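Local coordinates for PHB depolymerase (Penicillium funiculosum, PDB 2D81), which hydrolyses the ester bonds of polyhydroxybutyrate as a fungal depolymerase with a circularly permuted alpha/beta hydrolase fold, at residues L28-S33 and N80-V85; I93-G98 and N107-L112; L189-S194 and G206-P211; L223-H228 and I257-Q262. All coordinates share one frame; numbering follows the deposited sequence.

Interaction 1: residues L28-S33 and N80-V85; sequences LGVAYS and NQIASV
Ala-31 and Ile-82 bring their CA atoms to 4.2 Å where the C-terminal end of helix 20-31 meets an irregular loop that leads from helix 68-77 towards strand 92-98. One direct backbone bond ties the two: the N-H of Ala-83 reaches Ala-31 O over 3.0 Å, with 159° at the hydrogen and the donor well above the carbonyl plane. The helix is ending here, Tyr-32 being the first residue to leave helical geometry, and its last carbonyls turn to partners beyond the helix. A water serves the preceding carbonyl, lying 2.7 Å from Val-30 O, 2.9 Å from Ala-83 O and also in bonding contact with Ser-33 OG; acceptors around it outnumber its protons, so the carbonyl bonds are probably shared or alternating. Ser-33 OG lies between its own backbone N and carbonyl carbon (chi1 60°), and from there it also bonds Asn-87 and comes within 3.2 Å of Ala-83 CB. Beside these polar bonds Ile-82 spreads over the helix end: CG2 rests on Ala-31 CB at 3.8 Å, and CD1, at the end of the other branch, meets Val-30 CG1 at 3.8 Å. Met-74 and Trp-77 of helix 68-77 add to this apolar patch. The chemistry is thus divided: the loop N-H and the water serve carbonyls at the end of the helix, the serine hydroxyl helps hold the water, and aliphatic branches pack alongside.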
loop_
_atom_site.group_PDB
_atom_site.type_symbol
_atom_site.label_atom_id
_atom_site.label_comp_id
_atom_site.label_asym_id
_atom_site.label_seq_id
_atom_site.Cartn_x
_atom_site.Cartn_y
_atom_site.Cartn_z
ATOM N N LEU A 28 7.489 2.018 -1.229
ATOM C CA LEU A 28 7.963 1.718 0.122
ATOM C C LEU A 28 8.695 0.378 0.194
ATOM O O LEU A 28 9.743 0.265 0.832
ATOM C CB LEU A 28 6.789 1.713 1.103
ATOM C CG LEU A 28 6.183 3.080 1.421
ATOM C CD1 LEU A 28 4.771 2.914 1.974
ATOM C CD2 LEU A 28 7.077 3.808 2.420
ATOM N N GLY A 29 8.134 -0.634 -0.464
ATOM C CA GLY A 29 8.725 -1.961 -0.443
ATOM C C GLY A 29 10.109 -2.006 -1.068
ATOM O O GLY A 29 10.930 -2.853 -0.714
ATOM N N VAL A 30 10.369 -1.092 -1.996
ATOM C CA VAL A 30 11.676 -1.001 -2.641
ATOM C C VAL A 30 12.608 -0.029 -1.916
ATOM O O VAL A 30 13.692 -0.413 -1.469
ATOM C CB VAL A 30 11.533 -0.567 -4.122
ATOM C CG1 VAL A 30 12.902 -0.307 -4.735
ATOM C CG2 VAL A 30 10.793 -1.649 -4.905
ATOM N N ALA A 31 12.188 1.228 -1.801
ATOM C CA ALA A 31 13.055 2.267 -1.246
ATOM C C ALA A 31 13.381 1.993 0.217
ATOM O O ALA A 31 14.495 2.264 0.677
ATOM C CB ALA A 31 12.396 3.638 -1.391
ATOM N N TYR A 32 12.406 1.451 0.943
ATOM C CA TYR A 32 12.609 1.079 2.338
ATOM C C TYR A 32 12.447 -0.425 2.554
ATOM O O TYR A 32 11.800 -0.856 3.506
ATOM C CB TYR A 32 11.626 1.832 3.245
ATOM C CG TYR A 32 11.882 3.320 3.360
ATOM C CD1 TYR A 32 11.369 4.212 2.420
ATOM C CD2 TYR A 32 12.623 3.836 4.423
ATOM C CE1 TYR A 32 11.582 5.584 2.537
ATOM C CE2 TYR A 32 12.846 5.211 4.549
ATOM C CZ TYR A 32 12.322 6.073 3.604
ATOM O OH TYR A 32 12.541 7.422 3.717
ATOM N N SER A 33 13.044 -1.223 1.676
ATOM C CA SER A 33 12.947 -2.672 1.795
ATOM C C SER A 33 13.485 -3.162 3.140
ATOM O O SER A 33 13.114 -4.238 3.602
ATOM C CB SER A 33 13.696 -3.354 0.644
ATOM O OG SER A 33 15.072 -3.013 0.633
ATOM N N ASN A 80 21.996 3.519 -1.868
ATOM C CA ASN A 80 22.074 4.960 -1.675
ATOM C C ASN A 80 20.692 5.598 -1.605
ATOM O O ASN A 80 20.174 5.819 -0.510
ATOM C CB ASN A 80 22.903 5.600 -2.794
ATOM C CG ASN A 80 24.387 5.338 -2.632
ATOM O OD1 ASN A 80 24.985 5.706 -1.618
ATOM N ND2 ASN A 80 24.992 4.698 -3.627
ATOM N N GLN A 81 20.094 5.896 -2.757
ATOM C CA GLN A 81 18.767 6.510 -2.774
ATOM C C GLN A 81 17.660 5.535 -2.384
ATOM O O GLN A 81 16.555 5.950 -2.033
ATOM C CB GLN A 81 18.459 7.104 -4.154
ATOM C CG GLN A 81 19.382 8.240 -4.552
ATOM C CD GLN A 81 20.444 7.801 -5.534
ATOM O OE1 GLN A 81 21.028 6.726 -5.394
ATOM N NE2 GLN A 81 20.711 8.637 -6.532
ATOM N N ILE A 82 17.955 4.240 -2.453
ATOM C CA ILE A 82 17.052 3.223 -1.922
ATOM C C ILE A 82 17.859 2.165 -1.181
ATOM O O ILE A 82 19.075 2.068 -1.356
ATOM C CB ILE A 82 16.238 2.526 -3.043
ATOM C CG1 ILE A 82 17.179 1.807 -4.013
ATOM C CG2 ILE A 82 15.380 3.550 -3.780
ATOM C CD1 ILE A 82 16.455 1.015 -5.088
ATOM N N ALA A 83 17.185 1.376 -0.350
ATOM C CA ALA A 83 17.846 0.276 0.341
ATOM C C ALA A 83 18.351 -0.732 -0.688
ATOM O O ALA A 83 17.814 -0.821 -1.792
ATOM C CB ALA A 83 16.874 -0.396 1.307
ATOM N N SER A 84 19.382 -1.488 -0.325
ATOM C CA SER A 84 19.966 -2.464 -1.241
ATOM C C SER A 84 18.898 -3.366 -1.854
ATOM O O SER A 84 18.081 -3.948 -1.141
ATOM C CB SER A 84 20.994 -3.329 -0.510
ATOM O OG SER A 84 21.476 -4.358 -1.357
ATOM N N VAL A 85 18.905 -3.476 -3.179
ATOM C CA VAL A 85 17.936 -4.319 -3.864
ATOM C C VAL A 85 18.167 -5.800 -3.587
ATOM O O VAL A 85 17.313 -6.634 -3.887
ATOM C CB VAL A 85 17.955 -4.078 -5.390
ATOM C CG1 VAL A 85 17.509 -2.657 -5.691
ATOM C CG2 VAL A 85 19.345 -4.330 -5.947
HETATM O O HOH W 1 15.446 -2.408 -1.944
#

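Interaction 2: residues I93-G98 and N107-L112; sequences IYMWTG and NVMNQL
Met-109 reaches from helix 106-116 across to strand 92-98, and its terminal methyl does most of the touching. The short segments run nearly antiparallel, at 167°, with their axes 8.7 Å apart. The Met-109 chain is folded twice, at chi2 (-62°) and again at chi3 (-71°), and the second bend places CE against the strand, 3.5 Å from Met-95 CB and equally 3.5 Å from Trp-96 O. The methyl therefore sits on both a side-chain carbon and a backbone carbonyl, while nearer the helix Met-109 CG packs 4.0 Å from Thr-97 CB. Met-95 answers with a different shape: its chain is extended at chi2 and bends only at chi3, and the SD atom lies 4.0 Å from Leu-112 CG, with Leu-112 CD2 scarcely farther. Leu-112 lies one helical turn on from Met-109. The two methionines cross at a slant rather than lying alongside one another. Thr-97 meets the helix through CB, while its OG1 donates to Gly-98 O at 3.0 Å. Trp-96 starts out on the other side of the strand, where its NE1 bonds Thr-130 and its ring meets that of Tyr-162. Tyr-127 and Val-42, from the strands flanking 92-98, complete the surroundings of Met-109. Two methionines, with Leu-112 and Thr-97, thus pack the layer between strand and helix in a beta-alpha-beta unit, strand 92-98, helix 106-116 and strand 125-130, the repeating element of the alpha/beta hydrolase fold.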
loop_
_atom_site.group_PDB
_atom_site.type_symbol
_atom_site.label_atom_id
_atom_site.label_comp_id
_atom_site.label_asym_id
_atom_site.label_seq_id
_atom_site.Cartn_x
_atom_site.Cartn_y
_atom_site.Cartn_z
ATOM N N ILE A 93 6.319 -11.231 -1.937
ATOM C CA ILE A 93 5.679 -10.205 -2.748
ATOM C C ILE A 93 4.383 -10.735 -3.336
ATOM O O ILE A 93 4.372 -11.750 -4.035
ATOM C CB ILE A 93 6.608 -9.736 -3.890
ATOM C CG1 ILE A 93 7.903 -9.172 -3.300
ATOM C CG2 ILE A 93 5.910 -8.671 -4.736
ATOM C CD1 ILE A 93 8.929 -8.763 -4.337
ATOM N N TYR A 94 3.291 -10.045 -3.022
ATOM C CA TYR A 94 1.965 -10.398 -3.508
ATOM C C TYR A 94 1.503 -9.348 -4.513
ATOM O O TYR A 94 1.633 -8.153 -4.271
ATOM C CB TYR A 94 0.976 -10.457 -2.341
ATOM C CG TYR A 94 -0.465 -10.621 -2.773
ATOM C CD1 TYR A 94 -1.000 -11.882 -3.028
ATOM C CD2 TYR A 94 -1.284 -9.507 -2.958
ATOM C CE1 TYR A 94 -2.317 -12.029 -3.456
ATOM C CE2 TYR A 94 -2.599 -9.643 -3.389
ATOM C CZ TYR A 94 -3.108 -10.906 -3.636
ATOM O OH TYR A 94 -4.403 -11.043 -4.069
ATOM N N MET A 95 0.967 -9.803 -5.641
ATOM C CA MET A 95 0.468 -8.901 -6.675
ATOM C C MET A 95 -0.890 -9.365 -7.187
ATOM O O MET A 95 -1.117 -10.562 -7.361
ATOM C CB MET A 95 1.464 -8.824 -7.835
ATOM C CG MET A 95 2.739 -8.077 -7.485
ATOM S SD MET A 95 3.968 -8.151 -8.793
ATOM C CE MET A 95 4.735 -9.722 -8.404
ATOM N N TRP A 96 -1.792 -8.415 -7.416
ATOM C CA TRP A 96 -3.149 -8.726 -7.860
ATOM C C TRP A 96 -3.620 -7.745 -8.918
ATOM O O TRP A 96 -3.339 -6.551 -8.844
ATOM C CB TRP A 96 -4.130 -8.677 -6.683
ATOM C CG TRP A 96 -5.563 -8.923 -7.087
ATOM C CD1 TRP A 96 -6.180 -10.136 -7.227
ATOM C CD2 TRP A 96 -6.543 -7.935 -7.438
ATOM N NE1 TRP A 96 -7.477 -9.964 -7.645
ATOM C CE2 TRP A 96 -7.728 -8.624 -7.782
ATOM C CE3 TRP A 96 -6.534 -6.532 -7.499
ATOM C CZ2 TRP A 96 -8.897 -7.959 -8.177
ATOM C CZ3 TRP A 96 -7.699 -5.871 -7.894
ATOM C CH2 TRP A 96 -8.864 -6.588 -8.227
ATOM N N THR A 97 -4.347 -8.259 -9.901
ATOM C CA THR A 97 -5.056 -7.404 -10.834
ATOM C C THR A 97 -6.398 -8.030 -11.190
ATOM O O THR A 97 -6.545 -9.255 -11.188
ATOM C CB THR A 97 -4.241 -7.189 -12.123
ATOM O OG1 THR A 97 -4.957 -6.306 -12.997
ATOM C CG2 THR A 97 -3.997 -8.514 -12.829
ATOM N N GLY A 98 -7.379 -7.184 -11.476
ATOM C CA GLY A 98 -8.597 -7.664 -12.104
ATOM C C GLY A 98 -8.348 -7.749 -13.599
ATOM O O GLY A 98 -7.636 -6.914 -14.154
ATOM N N ASN A 107 -1.765 -5.297 -18.040
ATOM C CA ASN A 107 -0.544 -5.010 -18.785
ATOM C C ASN A 107 0.423 -4.161 -17.958
ATOM O O ASN A 107 1.639 -4.293 -18.079
ATOM C CB ASN A 107 -0.884 -4.302 -20.103
ATOM C CG ASN A 107 -1.626 -5.204 -21.081
ATOM O OD1 ASN A 107 -2.387 -4.728 -21.927
ATOM N ND2 ASN A 107 -1.397 -6.507 -20.980
ATOM N N VAL A 108 -0.121 -3.293 -17.110
ATOM C CA VAL A 108 0.705 -2.470 -16.236
ATOM C C VAL A 108 1.210 -3.287 -15.054
ATOM O O VAL A 108 2.397 -3.259 -14.733
ATOM C CB VAL A 108 -0.081 -1.249 -15.712
ATOM C CG1 VAL A 108 0.782 -0.436 -14.751
ATOM C CG2 VAL A 108 -0.523 -0.380 -16.889
ATOM N N MET A 109 0.315 -4.024 -14.408
ATOM C CA MET A 109 0.736 -4.872 -13.299
ATOM C C MET A 109 1.749 -5.929 -13.728
ATOM O O MET A 109 2.648 -6.275 -12.964
ATOM C CB MET A 109 -0.475 -5.534 -12.637
ATOM C CG MET A 109 -1.111 -4.689 -11.542
ATOM S SD MET A 109 0.036 -4.366 -10.161
ATOM C CE MET A 109 0.108 -6.003 -9.412
ATOM N N ASN A 110 1.623 -6.432 -14.952
ATOM C CA ASN A 110 2.569 -7.428 -15.440
ATOM C C ASN A 110 3.979 -6.854 -15.555
ATOM O O ASN A 110 4.958 -7.570 -15.352
ATOM C CB ASN A 110 2.136 -7.974 -16.801
ATOM C CG ASN A 110 3.064 -9.065 -17.309
ATOM O OD1 ASN A 110 3.108 -10.171 -16.758
ATOM N ND2 ASN A 110 3.822 -8.757 -18.354
ATOM N N GLN A 111 4.083 -5.570 -15.891
ATOM C CA GLN A 111 5.391 -4.924 -15.980
ATOM C C GLN A 111 6.035 -4.778 -14.603
ATOM O O GLN A 111 7.255 -4.865 -14.471
ATOM C CB GLN A 111 5.279 -3.544 -16.638
ATOM C CG GLN A 111 4.979 -3.561 -18.134
ATOM C CD GLN A 111 6.061 -4.247 -18.946
ATOM O OE1 GLN A 111 6.122 -5.474 -19.010
ATOM N NE2 GLN A 111 6.929 -3.451 -19.568
ATOM N N LEU A 112 5.219 -4.544 -13.579
ATOM C CA LEU A 112 5.725 -4.557 -12.212
ATOM C C LEU A 112 6.281 -5.936 -11.874
ATOM O O LEU A 112 7.347 -6.052 -11.267
ATOM C CB LEU A 112 4.619 -4.194 -11.218
ATOM C CG LEU A 112 4.972 -4.350 -9.731
ATOM C CD1 LEU A 112 6.111 -3.415 -9.348
ATOM C CD2 LEU A 112 3.735 -4.035 -8.896
#

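Interaction 3: residues L189-S194 and G206-P211; sequences LSFAQS and GYLYVP
Leu-189 and Leu-208 form a hydrogen-bonded pair in an antiparallel ladder, the junction of the outermost strand 187-192 with strand 205-210 in the mixed central sheet. Their amides satisfy each other's carbonyls: Leu-189 N donates to Leu-208 O at 2.8 Å, and Leu-208 N returns the bond to Leu-189 O at 3.0 Å. Two residues along, Phe-191 N reaches Gly-206 O at 2.9 Å and Gly-206 N reaches Phe-191 O at 2.8 Å, with 166° at the hydrogen. Ser-190 and Tyr-207 make the non-hydrogen-bonded pair between them; the outward carbonyl of Tyr-207 is bonded by Tyr-260 N of the next strand. Weaker CA-H...O contacts add to Leu-189 O, from Tyr-207 CA, and to Gly-206 O, from Ser-190 CA. On one side Ser-190 CB touches Tyr-207 CE2, and the tyrosine ring stacks on Tyr-234. On the other side Leu-189, Phe-191 and Leu-208 gather, with Leu-189 CD1 reaching on to Val-210 CG2. Phe-191 places CG between its backbone N and carbonyl carbon (chi1 69°). Gly-206 CA sits over the face of its ring in a CH-pi contact, 4.0 Å from the centroid, while Phe-191 CD2 meets Leu-208 CD2 at 3.5 Å.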
loop_
_atom_site.group_PDB
_atom_site.type_symbol
_atom_site.label_atom_id
_atom_site.label_comp_id
_atom_site.label_asym_id
_atom_site.label_seq_id
_atom_site.Cartn_x
_atom_site.Cartn_y
_atom_site.Cartn_z
ATOM N N LEU A 189 -8.007 3.264 16.218
ATOM C CA LEU A 189 -7.502 4.456 16.881
ATOM C C LEU A 189 -7.219 5.526 15.830
ATOM O O LEU A 189 -6.935 5.212 14.673
ATOM C CB LEU A 189 -6.215 4.128 17.646
ATOM C CG LEU A 189 -6.279 3.016 18.700
ATOM C CD1 LEU A 189 -4.889 2.773 19.267
ATOM C CD2 LEU A 189 -7.245 3.406 19.808
ATOM N N SER A 190 -7.309 6.787 16.235
ATOM C CA SER A 190 -6.897 7.892 15.380
ATOM C C SER A 190 -5.667 8.557 15.981
ATOM O O SER A 190 -5.484 8.557 17.198
ATOM C CB SER A 190 -8.028 8.913 15.247
ATOM O OG SER A 190 -8.352 9.477 16.504
ATOM N N PHE A 191 -4.819 9.117 15.124
ATOM C CA PHE A 191 -3.625 9.811 15.592
ATOM C C PHE A 191 -3.287 10.964 14.656
ATOM O O PHE A 191 -3.691 10.969 13.492
ATOM C CB PHE A 191 -2.448 8.832 15.682
ATOM C CG PHE A 191 -1.957 8.342 14.347
ATOM C CD1 PHE A 191 -0.975 9.044 13.653
ATOM C CD2 PHE A 191 -2.484 7.189 13.778
ATOM C CE1 PHE A 191 -0.524 8.602 12.409
ATOM C CE2 PHE A 191 -2.041 6.740 12.534
ATOM C CZ PHE A 191 -1.059 7.448 11.849
ATOM N N ALA A 192 -2.555 11.948 15.169
ATOM C CA ALA A 192 -2.183 13.103 14.360
ATOM C C ALA A 192 -1.044 12.764 13.405
ATOM O O ALA A 192 0.040 12.367 13.836
ATOM C CB ALA A 192 -1.775 14.262 15.265
ATOM N N GLN A 193 -1.292 12.913 12.105
ATOM C CA GLN A 193 -0.210 12.867 11.126
ATOM C C GLN A 193 0.460 14.233 11.090
ATOM O O GLN A 193 0.332 14.988 10.125
ATOM C CB GLN A 193 -0.747 12.502 9.740
ATOM C CG GLN A 193 -1.446 11.154 9.702
ATOM C CD GLN A 193 -1.791 10.714 8.294
ATOM O OE1 GLN A 193 -2.196 11.524 7.455
ATOM N NE2 GLN A 193 -1.649 9.424 8.031
ATOM N N SER A 194 1.164 14.543 12.173
ATOM C CA SER A 194 1.816 15.833 12.336
ATOM C C SER A 194 3.321 15.634 12.415
ATOM O O SER A 194 3.794 14.527 12.659
ATOM C CB SER A 194 1.332 16.499 13.620
ATOM O OG SER A 194 1.663 15.695 14.737
ATOM N N GLY A 206 -4.475 10.183 10.951
ATOM C CA GLY A 206 -4.385 8.831 10.427
ATOM C C GLY A 206 -5.066 7.848 11.362
ATOM O O GLY A 206 -5.503 8.224 12.451
ATOM N N TYR A 207 -5.153 6.589 10.944
ATOM C CA TYR A 207 -5.840 5.577 11.740
ATOM C C TYR A 207 -5.045 4.282 11.819
ATOM O O TYR A 207 -4.172 4.024 10.989
ATOM C CB TYR A 207 -7.224 5.291 11.151
ATOM C CG TYR A 207 -8.124 6.500 11.128
ATOM C CD1 TYR A 207 -8.028 7.448 10.108
ATOM C CD2 TYR A 207 -9.039 6.726 12.153
ATOM C CE1 TYR A 207 -8.821 8.590 10.116
ATOM C CE2 TYR A 207 -9.834 7.864 12.170
ATOM C CZ TYR A 207 -9.720 8.792 11.152
ATOM O OH TYR A 207 -10.493 9.928 11.181
ATOM N N LEU A 208 -5.345 3.472 12.831
ATOM C CA LEU A 208 -4.786 2.129 12.920
ATOM C C LEU A 208 -5.745 1.211 13.657
ATOM O O LEU A 208 -6.375 1.616 14.639
ATOM C CB LEU A 208 -3.428 2.139 13.641
ATOM C CG LEU A 208 -3.358 2.614 15.098
ATOM C CD1 LEU A 208 -2.097 2.065 15.759
ATOM C CD2 LEU A 208 -3.373 4.131 15.148
ATOM N N TYR A 209 -5.864 -0.022 13.175
ATOM C CA TYR A 209 -6.656 -1.021 13.873
ATOM C C TYR A 209 -5.776 -1.824 14.815
ATOM O O TYR A 209 -4.767 -2.397 14.396
ATOM C CB TYR A 209 -7.335 -1.980 12.894
ATOM C CG TYR A 209 -8.127 -3.033 13.624
ATOM C CD1 TYR A 209 -9.262 -2.686 14.356
ATOM C CD2 TYR A 209 -7.686 -4.353 13.678
ATOM C CE1 TYR A 209 -9.935 -3.626 15.132
ATOM C CE2 TYR A 209 -8.352 -5.306 14.454
ATOM C CZ TYR A 209 -9.474 -4.929 15.179
ATOM O OH TYR A 209 -10.127 -5.848 15.965
ATOM N N VAL A 210 -6.163 -1.864 16.086
ATOM C CA VAL A 210 -5.393 -2.572 17.103
ATOM C C VAL A 210 -6.233 -3.665 17.754
ATOM O O VAL A 210 -7.167 -3.375 18.503
ATOM C CB VAL A 210 -4.904 -1.608 18.213
ATOM C CG1 VAL A 210 -4.124 -2.379 19.272
ATOM C CG2 VAL A 210 -4.028 -0.515 17.610
ATOM N N PRO A 211 -5.918 -4.940 17.469
ATOM C CA PRO A 211 -6.665 -6.060 18.054
ATOM C C PRO A 211 -6.518 -6.020 19.571
ATOM O O PRO A 211 -5.563 -5.443 20.086
ATOM C CB PRO A 211 -5.978 -7.287 17.453
ATOM C CG PRO A 211 -5.463 -6.780 16.138
ATOM C CD PRO A 211 -4.912 -5.428 16.510
#

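Interaction 4: residues L223-H228 and I257-Q262; sequences LHVALH and IILYPQ
His-224 and Ile-258 are central partners in a parallel pairing of strands 221-227 and 256-260, whose short axes lie 4.6 Å apart. His-224 bonds both ways, its N to Ile-257 O and its O to Leu-259 N, each at 2.9 Å; Ala-226 N then takes Leu-259 O. Ile-258 can be followed outward. Its CB lies 4.0 Å from His-224 O, and from there the side chain forks. CG2 approaches the same His-224 O at 3.6 Å, touches Ala-226 CB, and lies over a face of the Tyr-260 ring, towards the rim. The other branch leaves through CG1, set anti to the carbonyl carbon (chi1 -51°), and the further turn at chi2 (-65°) brings its tip, CD1, to 3.8 Å from His-224 CB. The imidazole of His-224 itself is held by Ser-14 and Ser-16 of the neighbouring strand. On the opposite face Val-225 and Leu-259 run side by side, under helix 301-314. Past the last paired residues the strands separate, and a water bridges them, donating to Ala-226 O at 2.7 Å and Pro-261 O at 2.8 Å while accepting from His-228 N. His-228 NE2 bonds Ala-263 N, and its CD2 edge faces Pro-261 O at 3.6 Å. Parallel strands packed between helices, with loops leaving their C-terminal ends near the bound trimer, are characteristic of the alpha/beta hydrolase core.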
loop_
_atom_site.group_PDB
_atom_site.type_symbol
_atom_site.label_atom_id
_atom_site.label_comp_id
_atom_site.label_asym_id
_atom_site.label_seq_id
_atom_site.Cartn_x
_atom_site.Cartn_y
_atom_site.Cartn_z
ATOM N N LEU A 223 2.953 -5.835 12.141
ATOM C CA LEU A 223 2.398 -4.592 11.618
ATOM C C LEU A 223 2.296 -4.632 10.097
ATOM O O LEU A 223 3.291 -4.853 9.403
ATOM C CB LEU A 223 3.274 -3.409 12.036
ATOM C CG LEU A 223 2.928 -2.041 11.430
ATOM C CD1 LEU A 223 1.566 -1.571 11.916
ATOM C CD2 LEU A 223 4.002 -1.034 11.824
ATOM N N HIS A 224 1.089 -4.418 9.589
ATOM C CA HIS A 224 0.875 -4.250 8.156
ATOM C C HIS A 224 0.335 -2.849 7.900
ATOM O O HIS A 224 -0.619 -2.411 8.548
ATOM C CB HIS A 224 -0.132 -5.281 7.639
ATOM C CG HIS A 224 -0.305 -5.267 6.151
ATOM N ND1 HIS A 224 0.649 -5.760 5.286
ATOM C CD2 HIS A 224 -1.314 -4.806 5.373
ATOM C CE1 HIS A 224 0.234 -5.605 4.042
ATOM N NE2 HIS A 224 -0.954 -5.028 4.067
ATOM N N VAL A 225 0.954 -2.150 6.956
ATOM C CA VAL A 225 0.491 -0.837 6.536
ATOM C C VAL A 225 -0.363 -1.008 5.283
ATOM O O VAL A 225 0.096 -1.564 4.287
ATOM C CB VAL A 225 1.688 0.087 6.214
ATOM C CG1 VAL A 225 1.196 1.477 5.826
ATOM C CG2 VAL A 225 2.615 0.167 7.421
ATOM N N ALA A 226 -1.607 -0.544 5.345
ATOM C CA ALA A 226 -2.523 -0.663 4.212
ATOM C C ALA A 226 -2.859 0.714 3.641
ATOM O O ALA A 226 -3.343 1.592 4.357
ATOM C CB ALA A 226 -3.801 -1.379 4.645
ATOM N N LEU A 227 -2.605 0.894 2.348
ATOM C CA LEU A 227 -2.740 2.202 1.712
ATOM C C LEU A 227 -3.933 2.298 0.760
ATOM O O LEU A 227 -3.998 1.588 -0.243
ATOM C CB LEU A 227 -1.453 2.539 0.950
ATOM C CG LEU A 227 -0.172 2.603 1.784
ATOM C CD1 LEU A 227 1.026 2.752 0.858
ATOM C CD2 LEU A 227 -0.241 3.762 2.768
ATOM N N HIS A 228 -4.865 3.192 1.077
ATOM C CA HIS A 228 -6.009 3.459 0.209
ATOM C C HIS A 228 -5.554 4.038 -1.134
ATOM O O HIS A 228 -4.418 4.503 -1.270
ATOM C CB HIS A 228 -6.970 4.436 0.906
ATOM C CG HIS A 228 -6.421 5.822 1.062
ATOM N ND1 HIS A 228 -6.352 6.717 0.016
ATOM C CD2 HIS A 228 -5.907 6.463 2.139
ATOM C CE1 HIS A 228 -5.821 7.850 0.441
ATOM N NE2 HIS A 228 -5.541 7.722 1.725
ATOM N N ILE A 257 -1.347 -5.485 13.974
ATOM C CA ILE A 257 -1.877 -4.132 13.868
ATOM C C ILE A 257 -1.902 -3.731 12.391
ATOM O O ILE A 257 -0.969 -4.028 11.646
ATOM C CB ILE A 257 -0.996 -3.137 14.661
ATOM C CG1 ILE A 257 -1.064 -3.468 16.157
ATOM C CG2 ILE A 257 -1.448 -1.705 14.407
ATOM C CD1 ILE A 257 -0.149 -2.606 17.024
ATOM N N ILE A 258 -2.979 -3.080 11.963
ATOM C CA ILE A 258 -3.037 -2.533 10.611
ATOM C C ILE A 258 -2.985 -1.013 10.698
ATOM O O ILE A 258 -3.860 -0.392 11.299
ATOM C CB ILE A 258 -4.344 -2.925 9.875
ATOM C CG1 ILE A 258 -4.583 -4.437 9.954
ATOM C CG2 ILE A 258 -4.263 -2.481 8.421
ATOM C CD1 ILE A 258 -3.540 -5.286 9.244
ATOM N N LEU A 259 -1.957 -0.415 10.102
ATOM C CA LEU A 259 -1.837 1.041 10.066
ATOM C C LEU A 259 -2.436 1.576 8.772
ATOM O O LEU A 259 -2.117 1.086 7.687
ATOM C CB LEU A 259 -0.366 1.454 10.161
ATOM C CG LEU A 259 -0.026 2.932 9.933
ATOM C CD1 LEU A 259 -0.655 3.792 11.031
ATOM C CD2 LEU A 259 1.490 3.108 9.925
ATOM N N TYR A 260 -3.312 2.569 8.897
ATOM C CA TYR A 260 -3.971 3.170 7.736
ATOM C C TYR A 260 -3.643 4.655 7.591
ATOM O O TYR A 260 -4.393 5.506 8.070
ATOM C CB TYR A 260 -5.501 3.042 7.833
ATOM C CG TYR A 260 -6.055 1.636 7.842
ATOM C CD1 TYR A 260 -6.306 0.968 9.045
ATOM C CD2 TYR A 260 -6.362 0.984 6.650
ATOM C CE1 TYR A 260 -6.858 -0.317 9.053
ATOM C CE2 TYR A 260 -6.910 -0.300 6.648
ATOM C CZ TYR A 260 -7.155 -0.942 7.850
ATOM O OH TYR A 260 -7.695 -2.209 7.847
ATOM N N PRO A 261 -2.521 4.990 6.936
ATOM C CA PRO A 261 -2.175 6.408 6.765
ATOM C C PRO A 261 -3.213 7.034 5.830
ATOM O O PRO A 261 -3.825 6.331 5.030
ATOM C CB PRO A 261 -0.787 6.355 6.121
ATOM C CG PRO A 261 -0.244 5.006 6.565
ATOM C CD PRO A 261 -1.447 4.119 6.429
ATOM N N GLN A 262 -3.410 8.347 5.919
ATOM C CA GLN A 262 -4.440 8.995 5.109
ATOM C C GLN A 262 -3.893 10.127 4.251
ATOM O O GLN A 262 -3.228 11.030 4.755
ATOM C CB GLN A 262 -5.556 9.550 6.001
ATOM C CG GLN A 262 -6.268 8.515 6.873
ATOM C CD GLN A 262 -6.960 7.436 6.065
ATOM O OE1 GLN A 262 -7.643 7.719 5.082
ATOM N NE2 GLN A 262 -6.797 6.189 6.487
HETATM O O HOH W 2 -4.744 3.919 3.977
#

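How the interactions relate
Along the chain the four contacts follow one another in series, each closing before the next opens, yet three of them meet in one eight-stranded mixed sheet. Interaction 2 lies towards one edge, on strand 92-98, and interaction 3 at the other, their centres 29 Å apart on opposite sides of the chain's centre. Interaction 4 occupies the interior and adjoins interaction 3, only 9 Å between centres, because strands 205-210 and 256-260 are neighbours. Interaction 1 joins the end of helix 20-31 to a loop outside the sheet; Leu-28 CD1 touches Leu-227 CD1 of interaction 4 at 3.9 Å, seating that helix on the sheet. Side chains of interactions 2 and 4 come within about 10 Å of the bound trimer.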